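Local structure of 303aa long hypothetical esterase (Sulfolobus tokodaii, 3AIN) at residues E45-F50 with L131-K136; S55-E60 with S297-I302; Y90-Y95 with K149-N154; G163-G168 with K318-K323; L256-E261 with R306-L311. The protein hydrolyses carboxylic ester bonds as a thermostable, dimeric carboxylesterase of the hormone-sensitive-lipase-like group, with an alpha/beta hydrolase fold. The protein carries 1 engineered substitution. One frame throughout, in Å; residues are numbered along the deposited sequence.

Contact 1 of 5, residues E45-F50 with L131-K136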
# COMPACT_ATOMS: atom_id res chain seq x y z
N GLU A 45 28.77 -19.20 7.76
CA GLU A 45 27.67 -20.16 7.82
C GLU A 45 26.31 -19.50 7.63
O GLU A 45 25.45 -20.00 6.88
CB GLU A 45 27.73 -20.99 9.11
CG GLU A 45 28.72 -22.16 9.02
CD GLU A 45 28.86 -22.96 10.30
OE1 GLU A 45 28.89 -22.35 11.39
OE2 GLU A 45 28.98 -24.21 10.20
N ILE A 46 26.13 -18.32 8.22
CA ILE A 46 24.88 -17.61 8.06
C ILE A 46 24.72 -17.05 6.64
O ILE A 46 23.62 -17.11 6.08
CB ILE A 46 24.72 -16.48 9.11
CG1 ILE A 46 24.70 -17.10 10.52
CG2 ILE A 46 23.43 -15.71 8.86
CD1 ILE A 46 24.85 -16.07 11.63
N ARG A 47 25.81 -16.56 6.05
CA ARG A 47 25.74 -16.09 4.66
C ARG A 47 25.34 -17.21 3.72
O ARG A 47 24.50 -17.04 2.84
CB ARG A 47 27.07 -15.49 4.19
CG ARG A 47 27.40 -14.13 4.83
CD ARG A 47 28.80 -13.68 4.44
NE ARG A 47 29.07 -12.30 4.88
CZ ARG A 47 30.27 -11.86 5.23
NH1 ARG A 47 31.36 -12.61 5.03
NH2 ARG A 47 30.40 -10.63 5.72
N SER A 48 25.87 -18.40 4.00
CA SER A 48 25.49 -19.58 3.23
C SER A 48 24.02 -19.96 3.45
O SER A 48 23.29 -20.21 2.48
CB SER A 48 26.39 -20.78 3.59
OG SER A 48 25.94 -21.91 2.85
N LEU A 49 23.59 -19.96 4.71
CA LEU A 49 22.18 -20.23 5.05
C LEU A 49 21.20 -19.32 4.31
O LEU A 49 20.15 -19.78 3.84
CB LEU A 49 21.95 -20.14 6.56
CG LEU A 49 22.38 -21.34 7.40
CD1 LEU A 49 22.16 -20.98 8.87
CD2 LEU A 49 21.56 -22.59 7.02
N PHE A 50 21.54 -18.04 4.19
CA PHE A 50 20.69 -17.10 3.41
C PHE A 50 20.49 -17.63 1.99
O PHE A 50 19.37 -17.61 1.45
CB PHE A 50 21.32 -15.70 3.33
CG PHE A 50 20.82 -14.72 4.37
CD1 PHE A 50 20.84 -15.04 5.72
CD2 PHE A 50 20.41 -13.43 3.98
CE1 PHE A 50 20.51 -14.07 6.70
CE2 PHE A 50 20.05 -12.47 4.94
CZ PHE A 50 20.08 -12.80 6.29
N LEU A 131 30.68 -6.17 1.91
CA LEU A 131 30.10 -6.44 3.24
C LEU A 131 31.11 -6.24 4.38
O LEU A 131 32.29 -6.59 4.26
CB LEU A 131 29.50 -7.85 3.30
CG LEU A 131 28.43 -8.12 2.23
CD1 LEU A 131 28.05 -9.60 2.14
CD2 LEU A 131 27.20 -7.26 2.52
N ALA A 132 30.57 -5.87 5.54
CA ALA A 132 31.30 -5.94 6.81
C ALA A 132 31.20 -7.35 7.39
O ALA A 132 30.28 -8.09 7.05
CB ALA A 132 30.68 -4.91 7.80
N PRO A 133 32.09 -7.70 8.35
CA PRO A 133 33.18 -6.88 8.90
C PRO A 133 34.43 -6.81 8.01
O PRO A 133 35.34 -6.01 8.29
CB PRO A 133 33.50 -7.57 10.23
CG PRO A 133 33.22 -9.02 9.96
CD PRO A 133 32.00 -9.00 9.03
N GLU A 134 34.47 -7.61 6.94
CA GLU A 134 35.63 -7.58 6.02
C GLU A 134 35.88 -6.18 5.47
O GLU A 134 37.03 -5.73 5.32
CB GLU A 134 35.44 -8.57 4.86
CG GLU A 134 35.47 -10.03 5.25
CD GLU A 134 34.12 -10.55 5.72
OE1 GLU A 134 33.17 -9.74 5.78
OE2 GLU A 134 34.07 -11.69 6.25
N ASN A 135 34.80 -5.50 5.09
CA ASN A 135 34.89 -4.17 4.53
C ASN A 135 34.04 -3.23 5.37
O ASN A 135 32.82 -3.31 5.34
CB ASN A 135 34.37 -4.17 3.08
CG ASN A 135 35.07 -5.22 2.22
OD1 ASN A 135 36.17 -4.98 1.73
ND2 ASN A 135 34.49 -6.42 2.15
N LYS A 136 34.69 -2.43 6.22
CA LYS A 136 33.98 -1.54 7.14
C LYS A 136 33.29 -0.40 6.39
O LYS A 136 33.68 -0.04 5.30
CB LYS A 136 34.99 -0.94 8.13
CG LYS A 136 35.56 -1.96 9.11
CD LYS A 136 34.89 -1.79 10.45
CE LYS A 136 35.24 -2.87 11.44
NZ LYS A 136 34.15 -2.95 12.46
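Arg-47 reaches from helix 43-54 to the 131-136 loop and grips the carboxylate of Glu-134 end-on in a salt bridge, one nitrogen to each oxygen. Arg-47 NH2 gives a 2.9 Å hydrogen bond to OE1 of Glu-134, from the syn side but tilted out of the carboxylate plane. Arg-47 NH1 meets OE2 of Glu-134 at 3.1 Å, nearly straight at 168° but from above that plane; the two flat groups are turned 47° apart. Carbon lies beside the guanidinium too, with CB of Leu-131 3.8 Å from NH2 of Arg-47. Further out, the arginine chain, extended from CG to NE, carries its charge away from the helix; NE is bonded to the carbonyl of Val-102, and NH1 also pairs with Glu-44. Glu-134 bends at chi2 (86°) to turn its carboxylate to the arginine. A methionine in place of Arg-47 would probably leave Glu-134 and Glu-44 without their shared cation. That one cation probably lowers the repulsion between the two carboxylates while tying helix 43-54 to the loop at the surface.

Contact 2 of 5, residues S55-E60 with S297-I302; sequences SLTPRE and SFFPFI
Thr-57 drives its CG2 methyl against the ring of Pro-300, and the 3.3 Å from this carbon to Pro-300 CG is tighter than ordinary van der Waals contact. The two side chains cross at about a right angle. With chi1 at -60°, the methyl lies anti to the threonine's backbone N and faces the proline, while OG1 sits beside that N. The buried ring of Phe-299 backs this spot: its CZ is 4.3 Å from Thr-57 CG2, and CD of Pro-300 rests over one of its faces, toward the rim. Helix 110-120 touches both sides of the junction, through Pro-111 against Thr-57 and Ala-115 against Phe-299. The outer side is looser, exposed Pro-58 bringing CD no nearer than 4.3 Å to CB of Pro-300. Glu-60 gives its carboxylate to Arg-306 and Asn-118. No hydrogen bond joins the two segments, so shape and apolar contact carry the meeting of the loop between helix 43-54 and strand 64-71 with the loop leading into helix 303-321.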
# COMPACT_ATOMS: atom_id res chain seq x y z
N SER A 55 16.65 -20.98 -1.90
CA SER A 55 16.32 -21.96 -2.92
C SER A 55 14.99 -22.65 -2.64
O SER A 55 14.53 -23.44 -3.41
CB SER A 55 17.45 -22.95 -3.09
OG SER A 55 17.45 -23.79 -2.02
N LEU A 56 14.39 -22.30 -1.53
CA LEU A 56 13.10 -22.81 -1.16
C LEU A 56 12.03 -21.90 -1.72
O LEU A 56 10.92 -22.27 -1.74
CB LEU A 56 12.96 -22.80 0.35
CG LEU A 56 13.88 -23.73 1.11
CD1 LEU A 56 13.39 -23.95 2.49
CD2 LEU A 56 14.06 -24.99 0.39
N THR A 57 12.42 -20.71 -2.12
CA THR A 57 11.52 -19.65 -2.55
C THR A 57 11.43 -19.62 -4.07
O THR A 57 12.43 -19.55 -4.71
CB THR A 57 12.04 -18.32 -2.12
OG1 THR A 57 12.15 -18.26 -0.70
CG2 THR A 57 11.14 -17.25 -2.60
N PRO A 58 10.25 -19.67 -4.66
CA PRO A 58 10.19 -19.76 -6.12
C PRO A 58 10.75 -18.55 -6.79
O PRO A 58 10.57 -17.47 -6.29
CB PRO A 58 8.71 -19.88 -6.41
CG PRO A 58 8.15 -20.47 -5.20
CD PRO A 58 8.92 -19.86 -4.06
N ARG A 59 11.46 -18.77 -7.87
CA ARG A 59 12.02 -17.68 -8.67
C ARG A 59 11.15 -17.47 -9.90
O ARG A 59 11.06 -18.36 -10.75
CB ARG A 59 13.46 -18.03 -9.11
CG ARG A 59 14.48 -17.92 -7.97
CD ARG A 59 15.81 -18.58 -8.30
NE ARG A 59 16.90 -18.15 -7.42
CZ ARG A 59 17.07 -18.58 -6.17
NH1 ARG A 59 16.19 -19.40 -5.63
NH2 ARG A 59 18.01 -18.04 -5.41
N GLU A 60 10.39 -16.37 -9.91
CA GLU A 60 9.57 -16.00 -11.06
C GLU A 60 10.42 -15.89 -12.31
O GLU A 60 11.48 -15.26 -12.29
CB GLU A 60 8.84 -14.67 -10.81
CG GLU A 60 7.79 -14.76 -9.71
CD GLU A 60 7.05 -13.47 -9.46
OE1 GLU A 60 7.15 -12.52 -10.28
OE2 GLU A 60 6.19 -13.48 -8.56
N SER A 297 10.65 -9.93 2.19
CA SER A 297 11.47 -11.07 1.75
C SER A 297 10.70 -12.37 1.80
O SER A 297 11.05 -13.33 1.11
CB SER A 297 12.72 -11.19 2.63
OG SER A 297 13.64 -10.17 2.27
N PHE A 298 9.73 -12.43 2.71
CA PHE A 298 8.93 -13.64 2.89
C PHE A 298 7.61 -13.61 2.12
O PHE A 298 6.69 -14.35 2.46
CB PHE A 298 8.71 -13.90 4.38
CG PHE A 298 9.99 -13.99 5.15
CD1 PHE A 298 10.88 -15.03 4.92
CD2 PHE A 298 10.33 -13.01 6.07
CE1 PHE A 298 12.10 -15.06 5.54
CE2 PHE A 298 11.54 -13.06 6.72
CZ PHE A 298 12.46 -14.04 6.40
N PHE A 299 7.60 -12.91 0.98
CA PHE A 299 6.39 -12.78 0.16
C PHE A 299 5.71 -14.08 -0.25
O PHE A 299 4.51 -14.08 -0.46
CB PHE A 299 6.62 -11.88 -1.07
CG PHE A 299 7.58 -12.46 -2.08
CD1 PHE A 299 7.10 -13.18 -3.17
CD2 PHE A 299 8.94 -12.25 -1.98
CE1 PHE A 299 7.97 -13.71 -4.11
CE2 PHE A 299 9.84 -12.80 -2.89
CZ PHE A 299 9.35 -13.53 -3.97
N PRO A 300 6.47 -15.17 -0.48
CA PRO A 300 5.79 -16.39 -0.92
C PRO A 300 4.81 -16.90 0.12
O PRO A 300 3.91 -17.66 -0.23
CB PRO A 300 6.95 -17.39 -1.10
CG PRO A 300 8.14 -16.57 -1.35
CD PRO A 300 7.94 -15.33 -0.48
N PHE A 301 5.01 -16.57 1.39
CA PHE A 301 4.15 -17.13 2.42
C PHE A 301 3.57 -16.13 3.40
O PHE A 301 2.73 -16.50 4.22
CB PHE A 301 4.83 -18.26 3.17
CG PHE A 301 6.30 -18.07 3.35
CD1 PHE A 301 7.19 -18.57 2.41
CD2 PHE A 301 6.80 -17.57 4.54
CE1 PHE A 301 8.55 -18.44 2.59
CE2 PHE A 301 8.16 -17.47 4.75
CZ PHE A 301 9.04 -17.89 3.76
N ILE A 302 3.97 -14.86 3.28
CA ILE A 302 3.32 -13.78 4.02
C ILE A 302 2.66 -12.89 2.97
O ILE A 302 3.35 -12.21 2.19
CB ILE A 302 4.33 -12.96 4.84
CG1 ILE A 302 5.06 -13.86 5.85
CG2 ILE A 302 3.65 -11.79 5.58
CD1 ILE A 302 6.09 -13.15 6.66

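Contact 3 of 5, residues Y90-Y95 with K149-N154; sequences YGVLVY and KWVYNN
Strand 92-96 runs beneath the last turn of helix 139-153, the backbones coming nearest at Val-94 and Val-151, whose CA atoms are 7.8 Å apart. At its end the helix is closed by the backbone bond from Asn-154 N to Val-151 O and by the Asn-154 side chain, whose ND2 donates to Trp-150 O at 2.8 Å and lies over one face of the indole, toward its rim. Val-92 and Val-94, two apart on the strand, both direct their CB toward the helix, whereas Leu-93 between them points away and packs on Ile-116 of helix 110-120. This is the layered plan of the alpha/beta hydrolase fold, a central, largely parallel sheet with helices on both faces. Val-151 is the residue that the helix contributes to the meeting. Its CG1, anti to the backbone N (chi1 173°), lies 3.8 Å from Val-92 CG1 and also 3.8 Å from Val-94 CG2, so one methyl bridges the two strand valines. The approaches differ: Val-92 comes at a slant, while Val-94 lies alongside Val-151 and points the opposite way, bringing Val-94 CG2 within 3.9 Å of Val-151 CB as well. All three valines are buried. Ile-125 of strand 123-127 touches both Val-92 and Val-151, and Ile-164 of strand 164-169 packs against Val-92 and Val-94 from the neighbouring strand on the other side.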
# COMPACT_ATOMS: atom_id res chain seq x y z
N TYR A 90 12.64 1.29 -20.86
CA TYR A 90 12.35 0.96 -19.47
C TYR A 90 12.73 2.10 -18.54
O TYR A 90 13.62 2.91 -18.85
CB TYR A 90 13.12 -0.30 -19.04
CG TYR A 90 12.90 -1.51 -19.93
CD1 TYR A 90 11.66 -2.18 -19.95
CD2 TYR A 90 13.93 -2.02 -20.70
CE1 TYR A 90 11.47 -3.31 -20.70
CE2 TYR A 90 13.75 -3.19 -21.46
CZ TYR A 90 12.51 -3.80 -21.47
OH TYR A 90 12.34 -4.98 -22.15
N GLY A 91 12.20 2.05 -17.32
CA GLY A 91 12.87 2.64 -16.17
C GLY A 91 13.77 1.61 -15.53
O GLY A 91 13.67 0.42 -15.85
N VAL A 92 14.75 2.07 -14.76
CA VAL A 92 15.73 1.18 -14.13
C VAL A 92 15.72 1.41 -12.62
O VAL A 92 15.74 2.56 -12.17
CB VAL A 92 17.17 1.49 -14.62
CG1 VAL A 92 18.16 0.50 -14.02
CG2 VAL A 92 17.22 1.42 -16.17
N LEU A 93 15.56 0.33 -11.86
CA LEU A 93 15.59 0.39 -10.40
C LEU A 93 16.90 -0.22 -9.93
O LEU A 93 17.21 -1.35 -10.29
CB LEU A 93 14.43 -0.45 -9.82
CG LEU A 93 14.50 -0.65 -8.29
CD1 LEU A 93 14.27 0.72 -7.58
CD2 LEU A 93 13.41 -1.66 -7.84
N VAL A 94 17.75 0.60 -9.29
CA VAL A 94 18.97 0.08 -8.72
C VAL A 94 18.67 -0.34 -7.29
O VAL A 94 18.07 0.45 -6.56
CB VAL A 94 20.09 1.12 -8.73
CG1 VAL A 94 21.36 0.50 -8.11
CG2 VAL A 94 20.35 1.55 -10.20
N TYR A 95 18.83 -1.64 -7.03
CA TYR A 95 18.35 -2.26 -5.78
C TYR A 95 19.50 -2.69 -4.89
O TYR A 95 20.46 -3.33 -5.34
CB TYR A 95 17.46 -3.48 -6.09
CG TYR A 95 16.68 -3.97 -4.89
CD1 TYR A 95 15.51 -3.32 -4.52
CD2 TYR A 95 17.22 -4.90 -4.00
CE1 TYR A 95 14.87 -3.59 -3.32
CE2 TYR A 95 16.55 -5.22 -2.79
CZ TYR A 95 15.40 -4.54 -2.47
OH TYR A 95 14.74 -4.83 -1.29
N LYS A 149 25.78 5.70 -9.90
CA LYS A 149 26.34 6.66 -10.83
C LYS A 149 26.68 5.98 -12.15
O LYS A 149 26.41 6.48 -13.15
CB LYS A 149 27.57 7.33 -10.25
CG LYS A 149 28.30 8.28 -11.15
CD LYS A 149 29.49 8.91 -10.39
CE LYS A 149 30.70 7.94 -10.14
NZ LYS A 149 31.04 7.34 -8.75
N TRP A 150 27.29 4.82 -12.09
CA TRP A 150 27.56 4.09 -13.31
C TRP A 150 26.26 3.74 -14.04
O TRP A 150 26.17 3.87 -15.23
CB TRP A 150 28.40 2.83 -13.03
CG TRP A 150 28.81 2.06 -14.26
CD1 TRP A 150 29.97 2.19 -14.95
CD2 TRP A 150 28.07 1.04 -14.92
NE1 TRP A 150 29.99 1.33 -16.00
CE2 TRP A 150 28.83 0.63 -16.02
CE3 TRP A 150 26.82 0.49 -14.74
CZ2 TRP A 150 28.39 -0.34 -16.87
CZ3 TRP A 150 26.40 -0.46 -15.58
CH2 TRP A 150 27.18 -0.88 -16.63
N VAL A 151 25.26 3.25 -13.30
CA VAL A 151 24.01 2.94 -13.99
C VAL A 151 23.39 4.18 -14.65
O VAL A 151 22.89 4.12 -15.77
CB VAL A 151 22.97 2.24 -13.06
CG1 VAL A 151 21.63 2.11 -13.78
CG2 VAL A 151 23.48 0.85 -12.71
N TYR A 152 23.42 5.31 -13.94
CA TYR A 152 22.83 6.54 -14.44
C TYR A 152 23.55 6.95 -15.74
O TYR A 152 22.93 7.44 -16.68
CB TYR A 152 23.01 7.66 -13.41
CG TYR A 152 22.37 8.98 -13.76
CD1 TYR A 152 21.01 9.19 -13.56
CD2 TYR A 152 23.16 10.06 -14.13
CE1 TYR A 152 20.43 10.44 -13.80
CE2 TYR A 152 22.59 11.30 -14.39
CZ TYR A 152 21.24 11.49 -14.18
OH TYR A 152 20.70 12.74 -14.39
N ASN A 153 24.86 6.77 -15.73
CA ASN A 153 25.69 7.21 -16.85
C ASN A 153 25.74 6.18 -17.98
O ASN A 153 26.33 6.46 -19.03
CB ASN A 153 27.10 7.52 -16.35
CG ASN A 153 27.19 8.88 -15.65
OD1 ASN A 153 26.30 9.72 -15.79
ND2 ASN A 153 28.30 9.12 -14.96
N ASN A 154 25.14 5.01 -17.78
CA ASN A 154 25.17 3.94 -18.78
C ASN A 154 23.77 3.35 -19.05
O ASN A 154 23.64 2.24 -19.57
CB ASN A 154 26.13 2.83 -18.38
CG ASN A 154 27.59 3.28 -18.43
OD1 ASN A 154 28.22 3.23 -19.49
ND2 ASN A 154 28.11 3.78 -17.31

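Contact 4 of 5, residues G163-G168 with K318-K323; sequences GIAVGG and KVFYGK
Phe-320, in the last turn of helix 303-321, packs on the start of strand 164-169, a central strand of the alpha/beta hydrolase sheet. That strand runs on to Gly-168 and what is probably the nucleophile elbow, a GxSxG turn with Ser-170 at its centre. The apolar part of the contact is the phenyl ring against Ala-165, whose CB points toward the helix and lies 3.8 Å from CZ of Phe-320. With CG anti to the carbonyl carbon (chi1 -74°), the ring swings from the helix to the strand, and CG1 of Val-319 rests above one of its faces, toward the rim. Contact with backbone comes at the ring's CE1, which lies obliquely beside Gly-163. A smaller residue such as an alanine in place of Phe-320 would probably open a gap beside Ala-165 CB and Gly-163 O. Hydrogen bonds hold the surroundings: the backbone of Ala-165 joins those of Val-92 and Val-94, and Tyr-321 OH bonds Gly-91 N and Gln-121 O. Charge appears at Lys-318, which forms salt bridges to Glu-303 and Asp-307 of the second subunit. Gly-163 has a positive phi of 104°, at which a CB would be jammed against the preceding carbonyl oxygen; its own O lies 3.5 Å from CE1 of Phe-320.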
# COMPACT_ATOMS: atom_id res chain seq x y z
N GLY A 163 14.31 6.70 -17.00
CA GLY A 163 14.92 7.25 -15.79
C GLY A 163 15.29 6.19 -14.75
O GLY A 163 15.13 5.00 -14.99
N ILE A 164 15.95 6.64 -13.68
CA ILE A 164 16.56 5.72 -12.71
C ILE A 164 15.94 5.94 -11.33
O ILE A 164 15.73 7.07 -10.91
CB ILE A 164 18.09 5.95 -12.57
CG1 ILE A 164 18.74 6.11 -13.97
CG2 ILE A 164 18.73 4.84 -11.75
CD1 ILE A 164 18.58 4.89 -14.89
N ALA A 165 15.68 4.85 -10.60
CA ALA A 165 15.23 4.96 -9.22
C ALA A 165 16.20 4.14 -8.39
O ALA A 165 16.84 3.22 -8.93
CB ALA A 165 13.80 4.36 -9.08
N VAL A 166 16.18 4.34 -7.06
CA VAL A 166 16.87 3.45 -6.14
C VAL A 166 15.87 2.77 -5.20
O VAL A 166 14.83 3.34 -4.89
CB VAL A 166 17.94 4.16 -5.28
CG1 VAL A 166 19.11 4.62 -6.20
CG2 VAL A 166 17.36 5.36 -4.56
N GLY A 167 16.25 1.60 -4.69
CA GLY A 167 15.41 0.96 -3.68
C GLY A 167 16.22 -0.00 -2.84
O GLY A 167 17.31 -0.44 -3.23
N GLY A 168 15.67 -0.38 -1.69
CA GLY A 168 16.35 -1.36 -0.86
C GLY A 168 15.53 -1.65 0.39
O GLY A 168 14.69 -0.83 0.78
N LYS A 318 3.93 3.96 -12.25
CA LYS A 318 3.38 5.32 -12.32
C LYS A 318 4.49 6.33 -12.63
O LYS A 318 4.33 7.20 -13.52
CB LYS A 318 2.67 5.68 -11.01
CG LYS A 318 2.27 7.15 -10.87
CD LYS A 318 1.82 7.49 -9.43
CE LYS A 318 3.04 7.66 -8.50
NZ LYS A 318 2.65 8.23 -7.16
N VAL A 319 5.55 6.32 -11.82
CA VAL A 319 6.59 7.34 -12.01
C VAL A 319 7.37 7.17 -13.32
O VAL A 319 7.72 8.17 -13.94
CB VAL A 319 7.56 7.46 -10.79
CG1 VAL A 319 8.56 6.32 -10.78
CG2 VAL A 319 8.30 8.80 -10.84
N PHE A 320 7.61 5.94 -13.75
CA PHE A 320 8.41 5.71 -14.98
C PHE A 320 7.54 5.91 -16.21
O PHE A 320 7.95 6.55 -17.18
CB PHE A 320 8.98 4.28 -15.01
CG PHE A 320 10.14 4.06 -14.07
CD1 PHE A 320 11.13 5.02 -13.93
CD2 PHE A 320 10.31 2.82 -13.47
CE1 PHE A 320 12.21 4.79 -13.06
CE2 PHE A 320 11.43 2.56 -12.67
CZ PHE A 320 12.37 3.55 -12.47
N TYR A 321 6.31 5.38 -16.18
CA TYR A 321 5.54 5.18 -17.40
C TYR A 321 4.26 6.01 -17.47
O TYR A 321 3.61 6.06 -18.52
CB TYR A 321 5.24 3.71 -17.65
CG TYR A 321 6.42 2.80 -17.58
CD1 TYR A 321 7.55 3.01 -18.37
CD2 TYR A 321 6.44 1.74 -16.68
CE1 TYR A 321 8.65 2.16 -18.28
CE2 TYR A 321 7.52 0.83 -16.64
CZ TYR A 321 8.65 1.10 -17.38
OH TYR A 321 9.68 0.18 -17.39
N GLY A 322 3.86 6.62 -16.36
CA GLY A 322 2.56 7.28 -16.28
C GLY A 322 1.39 6.32 -16.15
O GLY A 322 0.23 6.73 -16.22
N LYS A 323 1.69 5.05 -15.88
CA LYS A 323 0.66 4.01 -15.79
C LYS A 323 0.08 3.87 -14.38
O LYS A 323 -0.44 4.82 -13.78
CB LYS A 323 1.21 2.66 -16.25
CG LYS A 323 1.37 2.53 -17.76
CD LYS A 323 0.81 1.21 -18.25
CE LYS A 323 1.15 0.97 -19.72
NZ LYS A 323 2.62 0.97 -19.95
OXT LYS A 323 0.08 2.78 -13.81

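Contact 5 of 5, residues L256-E261 with R306-L311; sequences LIITAE and RDAIGL
Leu-311 and Leu-256 bury the most surface here, helix 303-321 meeting strand 255-260 through their branched ends. Leu-256 CD2 lies 4.0 Å from Leu-311 CG, and a second pair, Leu-256 CD1 and Leu-311 CD2, stands at 4.1 Å, so both methyls of Leu-256 meet CG and the CD2 branch of Leu-311, the two side chains crossing obliquely. Each has CG anti to its own backbone N (chi1 172° for Leu-256 and 178° for Leu-311), which sends the two chains toward each other between strand and helix. Ile-258 is third in buried surface. It extends CD1 toward the small side chain of Ala-308, one helical turn before Leu-311, and the methyls of Ile-258 CD1 and Ala-308 CB come to 4.2 Å, with Phe-288 of strand 283-288 packed on both. Ile-257, between the two contact residues of the strand, serves the other face of the sheet, against Tyr-272, Ala-273 and Leu-276 of helix 266-278. The helix also takes part in the dimer: Asp-307 bonds Thr-284 of the second subunit, and Leu-311 packs on Asp-307 of that subunit. A parallel strand with a helix laid on each face is the layered arrangement of the alpha/beta hydrolase fold.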
# COMPACT_ATOMS: atom_id res chain seq x y z
N LEU A 256 8.46 6.15 -1.70
CA LEU A 256 7.54 5.22 -1.02
C LEU A 256 8.33 4.69 0.16
O LEU A 256 9.41 4.15 -0.04
CB LEU A 256 7.18 4.05 -1.94
CG LEU A 256 6.37 2.94 -1.24
CD1 LEU A 256 5.00 3.50 -0.81
CD2 LEU A 256 6.17 1.70 -2.17
N ILE A 257 7.77 4.82 1.37
CA ILE A 257 8.43 4.28 2.55
C ILE A 257 7.52 3.32 3.26
O ILE A 257 6.41 3.68 3.62
CB ILE A 257 8.87 5.40 3.50
CG1 ILE A 257 9.88 6.28 2.76
CG2 ILE A 257 9.46 4.80 4.78
CD1 ILE A 257 10.37 7.48 3.58
N ILE A 258 7.93 2.06 3.30
CA ILE A 258 7.11 1.01 3.90
C ILE A 258 7.68 0.67 5.28
O ILE A 258 8.87 0.45 5.43
CB ILE A 258 7.22 -0.25 3.01
CG1 ILE A 258 6.38 -0.06 1.76
CG2 ILE A 258 6.74 -1.51 3.74
CD1 ILE A 258 6.67 -1.09 0.68
N THR A 259 6.82 0.71 6.30
CA THR A 259 7.26 0.25 7.61
C THR A 259 6.39 -0.92 8.04
O THR A 259 5.39 -1.23 7.39
CB THR A 259 7.16 1.35 8.67
OG1 THR A 259 5.82 1.88 8.69
CG2 THR A 259 8.16 2.48 8.40
N ALA A 260 6.89 -1.66 9.03
CA ALA A 260 6.16 -2.83 9.55
C ALA A 260 5.77 -2.56 11.00
O ALA A 260 6.57 -2.02 11.77
CB ALA A 260 7.06 -4.08 9.46
N GLU A 261 4.55 -2.96 11.38
CA GLU A 261 4.01 -2.66 12.69
C GLU A 261 4.90 -3.17 13.84
O GLU A 261 5.20 -2.44 14.78
CB GLU A 261 2.59 -3.22 12.82
CG GLU A 261 2.00 -2.93 14.21
CD GLU A 261 0.53 -3.34 14.33
OE1 GLU A 261 0.08 -4.24 13.59
OE2 GLU A 261 -0.12 -2.87 15.28
N ARG A 306 3.65 -9.99 -0.49
CA ARG A 306 3.21 -9.94 -1.87
C ARG A 306 2.49 -8.64 -2.21
O ARG A 306 2.76 -8.03 -3.25
CB ARG A 306 2.36 -11.18 -2.24
CG ARG A 306 1.61 -11.07 -3.55
CD ARG A 306 2.55 -10.76 -4.68
NE ARG A 306 3.43 -11.88 -4.96
CZ ARG A 306 4.32 -11.92 -5.94
NH1 ARG A 306 4.54 -10.84 -6.70
NH2 ARG A 306 5.05 -13.02 -6.13
N ASP A 307 1.59 -8.19 -1.34
CA ASP A 307 0.87 -6.93 -1.58
C ASP A 307 1.80 -5.71 -1.52
O ASP A 307 1.62 -4.76 -2.28
CB ASP A 307 -0.33 -6.77 -0.62
CG ASP A 307 -1.40 -7.86 -0.83
OD1 ASP A 307 -1.42 -8.44 -1.93
OD2 ASP A 307 -2.24 -8.11 0.07
N ALA A 308 2.79 -5.74 -0.62
CA ALA A 308 3.84 -4.71 -0.63
C ALA A 308 4.59 -4.63 -1.95
O ALA A 308 4.81 -3.55 -2.49
CB ALA A 308 4.82 -4.90 0.54
N ILE A 309 4.91 -5.79 -2.51
CA ILE A 309 5.58 -5.81 -3.80
C ILE A 309 4.65 -5.26 -4.89
O ILE A 309 5.10 -4.59 -5.79
CB ILE A 309 6.06 -7.20 -4.14
CG1 ILE A 309 7.22 -7.58 -3.21
CG2 ILE A 309 6.50 -7.30 -5.62
CD1 ILE A 309 7.55 -9.07 -3.22
N GLY A 310 3.35 -5.55 -4.78
CA GLY A 310 2.37 -4.97 -5.73
C GLY A 310 2.35 -3.44 -5.66
O GLY A 310 2.27 -2.76 -6.69
N LEU A 311 2.40 -2.89 -4.45
CA LEU A 311 2.42 -1.43 -4.24
C LEU A 311 3.69 -0.81 -4.81
O LEU A 311 3.65 0.26 -5.45
CB LEU A 311 2.30 -1.08 -2.76
CG LEU A 311 2.36 0.38 -2.34
CD1 LEU A 311 1.34 1.23 -3.12
CD2 LEU A 311 2.15 0.53 -0.84

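Contacts 3, 4 and 5 all reach the same central sheet. Contacts 3 and 4 have centres 11 Å apart and use neighbouring strands, Val-92 O lying 2.8 Å from Ala-165 N in a probable hydrogen bond. Contacts 4 and 5 share helix 303-321, one near its end and the other closer to its start, with centres 16 Å apart. Contact 2 leads into that helix: Glu-60 OE2 forms a 2.7 Å salt bridge with Arg-306 NH2, and Phe-299 packs on Ile-309. Contact 1 lies at the surface, its nearest atoms about 5 Å from contact 2 without touching, its centre 30 Å from that of contact 4, whose strand leads to the probable nucleophile elbow at Ser-170.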